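Local coordinates for protein probable TonB-dependent receptor (Pseudomonas aeruginosa, PDB 4K3F) that probably binds methionine in the periplasm as the substrate-binding lipoprotein of a methionine uptake system, here holding selenomethionine between its two lobes, at residues Asn198-Arg203 with Asp210-Leu215. Sequence-based numbering, arbitrary orientation.
Sequences NILVAR and DAMQKL. With MSE (selenomethionine), chain B.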
loop_
_atom_site.group_PDB
_atom_site.type_symbol
_atom_site.label_atom_id
_atom_site.label_comp_id
_atom_site.label_asym_id
_atom_site.label_seq_id
_atom_site.Cartn_x
_atom_site.Cartn_y
_atom_site.Cartn_z
ATOM N N ASN A 198 1.595 -6.066 2.125
ATOM C CA ASN A 198 2.336 -5.084 2.931
ATOM C C ASN A 198 3.206 -5.787 3.969
ATOM O O ASN A 198 2.767 -6.738 4.611
ATOM C CB ASN A 198 1.375 -4.101 3.609
ATOM C CG ASN A 198 0.843 -3.033 2.630
ATOM O OD1 ASN A 198 0.734 -1.868 2.983
ATOM N ND2 ASN A 198 0.580 -3.438 1.347
ATOM N N ILE A 199 4.448 -5.332 4.068
ATOM C CA ILE A 199 5.457 -6.008 4.826
ATOM C C ILE A 199 6.015 -5.127 5.950
ATOM O O ILE A 199 6.181 -3.916 5.814
ATOM C CB ILE A 199 6.621 -6.413 3.901
ATOM C CG1 ILE A 199 7.004 -5.258 2.948
ATOM C CG2 ILE A 199 6.192 -7.606 3.055
ATOM C CD1 ILE A 199 8.285 -5.450 2.185
ATOM N N LEU A 200 6.390 -5.795 7.008
ATOM C CA LEU A 200 7.218 -5.199 8.045
ATOM C C LEU A 200 8.644 -5.191 7.474
ATOM O O LEU A 200 9.092 -6.218 6.979
ATOM C CB LEU A 200 7.173 -6.047 9.290
ATOM C CG LEU A 200 8.133 -5.700 10.413
ATOM C CD1 LEU A 200 7.766 -4.390 11.011
ATOM C CD2 LEU A 200 8.097 -6.775 11.499
ATOM N N VAL A 201 9.365 -4.075 7.605
ATOM C CA VAL A 201 10.674 -3.876 6.971
ATOM C C VAL A 201 11.629 -3.404 8.032
ATOM O O VAL A 201 11.280 -2.578 8.905
ATOM C CB VAL A 201 10.569 -2.838 5.793
ATOM C CG1 VAL A 201 11.947 -2.417 5.286
ATOM C CG2 VAL A 201 9.783 -3.497 4.679
ATOM N N ALA A 202 12.836 -3.928 7.976
ATOM C CA ALA A 202 13.860 -3.533 8.938
ATOM C C ALA A 202 15.203 -3.572 8.272
ATOM O O ALA A 202 15.271 -3.320 7.075
ATOM C CB ALA A 202 13.745 -4.436 10.176
ATOM N N ARG A 203 16.266 -3.823 9.018
ATOM C CA ARG A 203 17.620 -3.813 8.471
ATOM C C ARG A 203 18.278 -5.175 8.661
ATOM O O ARG A 203 17.863 -5.937 9.515
ATOM C CB ARG A 203 18.436 -2.781 9.235
ATOM C CG ARG A 203 17.936 -1.349 9.021
ATOM C CD ARG A 203 18.897 -0.276 9.539
ATOM N NE ARG A 203 19.154 -0.504 10.950
ATOM C CZ ARG A 203 18.511 0.062 11.969
ATOM N NH1 ARG A 203 17.677 1.088 11.784
ATOM N NH2 ARG A 203 18.787 -0.343 13.196
ATOM N N ASP A 210 15.521 -10.729 18.579
ATOM C CA ASP A 210 14.420 -11.255 19.382
ATOM C C ASP A 210 13.164 -10.382 19.276
ATOM O O ASP A 210 12.059 -10.875 19.056
ATOM C CB ASP A 210 14.868 -11.385 20.838
ATOM C CG ASP A 210 13.768 -11.938 21.738
ATOM O OD1 ASP A 210 13.475 -13.117 21.609
ATOM O OD2 ASP A 210 13.193 -11.167 22.536
ATOM N N ALA A 211 13.306 -9.085 19.454
ATOM C CA ALA A 211 12.152 -8.197 19.463
ATOM C C ALA A 211 11.477 -8.158 18.108
ATOM O O ALA A 211 10.225 -8.182 18.012
ATOM C CB ALA A 211 12.588 -6.794 19.837
HETATM N N MSE A 212 12.299 -8.103 17.041
HETATM C CA MSE A 212 11.731 -8.090 15.703
HETATM C C MSE A 212 10.935 -9.353 15.444
HETATM O O MSE A 212 9.852 -9.314 14.823
HETATM C CB MSE A 212 12.804 -7.870 14.649
HETATM C CG MSE A 212 12.252 -7.436 13.289
HETATM SE SE MSE A 212 11.542 -5.607 13.273
HETATM C CE MSE A 212 13.258 -4.765 13.690
ATOM N N GLN A 213 11.455 -10.492 15.882
ATOM C CA GLN A 213 10.777 -11.751 15.643
ATOM C C GLN A 213 9.459 -11.809 16.400
ATOM O O GLN A 213 8.479 -12.362 15.873
ATOM C CB GLN A 213 11.620 -12.952 16.077
ATOM C CG GLN A 213 12.883 -13.216 15.261
ATOM C CD GLN A 213 13.720 -14.420 15.821
ATOM O OE1 GLN A 213 13.631 -14.812 17.006
ATOM N NE2 GLN A 213 14.521 -15.007 14.948
ATOM N N LYS A 214 9.447 -11.291 17.624
ATOM C CA LYS A 214 8.200 -11.283 18.421
ATOM C C LYS A 214 7.177 -10.413 17.710
ATOM O O LYS A 214 6.024 -10.803 17.629
ATOM C CB LYS A 214 8.484 -10.776 19.798
ATOM C CG LYS A 214 9.188 -11.806 20.661
ATOM C CD LYS A 214 9.663 -11.253 21.977
ATOM C CE LYS A 214 10.163 -12.376 22.896
ATOM N NZ LYS A 214 10.863 -11.746 24.030
ATOM N N LEU A 215 7.578 -9.237 17.209
ATOM C CA LEU A 215 6.621 -8.411 16.447
ATOM C C LEU A 215 6.087 -9.132 15.232
ATOM O O LEU A 215 4.883 -9.132 14.988
ATOM C CB LEU A 215 7.233 -7.076 16.025
ATOM C CG LEU A 215 6.353 -6.128 15.165
ATOM C CD1 LEU A 215 5.026 -5.743 15.786
ATOM C CD2 LEU A 215 7.110 -4.849 14.825
HETATM N N MSE B 300 -0.507 0.473 1.759
HETATM C CA MSE B 300 -0.105 0.775 0.354
HETATM C C MSE B 300 -0.753 -0.288 -0.526
HETATM O O MSE B 300 -0.734 -1.471 -0.170
HETATM O OXT MSE B 300 -1.282 0.030 -1.597
HETATM C CB MSE B 300 1.422 0.772 0.180
HETATM C CG MSE B 300 1.845 1.107 -1.230
HETATM SE SE MSE B 300 3.790 0.909 -1.425
HETATM C CE MSE B 300 4.368 2.341 -0.338
#
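Leu200 and Met212 both carry CG anti to the backbone N, with chi1 at 171° and -163°, which places their outer atoms between strand and helix. Met212 is a selenomethionine. Beyond CG its chain bends twice, at the second and third torsions, and this brings the terminal methyl CE against Ala202 CB at 3.6 Å. Its selenium lies 4.0 Å from Leu200 CD2. The other branch, Leu200 CD1, meets Leu215 CD2 at 3.9 Å, and the two leucines cross at a slant. All four side chains are buried, and the contact between the segments is wholly apolar.

Strand 198-202 lies inside the mixed sheet of one lobe of a type 2 periplasmic-binding-protein fold, between strands 54-59 and 75-82. Residues 210-215 begin helix 210-218, which packs on one face of this sheet. The two short segments run almost antiparallel, at 172°, with axes 10.7 Å apart. Leu18, Val21 and Leu25 of helix 11-26 also pack against Leu215.

The N-terminal end of the strand, at Asn198, reaches the ligand pocket. The Asn198 amide grips the bound selenomethionine with both its polar atoms: OD1 accepts from the ligand N at 2.9 Å, and ND2 donates to the ligand O at 2.8 Å. His14 NE2 also hydrogen-bonds OD1, which helps fix the turn of the amide. On the helix, Lys214 NZ forms a salt bridge with Asp210 OD2 one turn earlier.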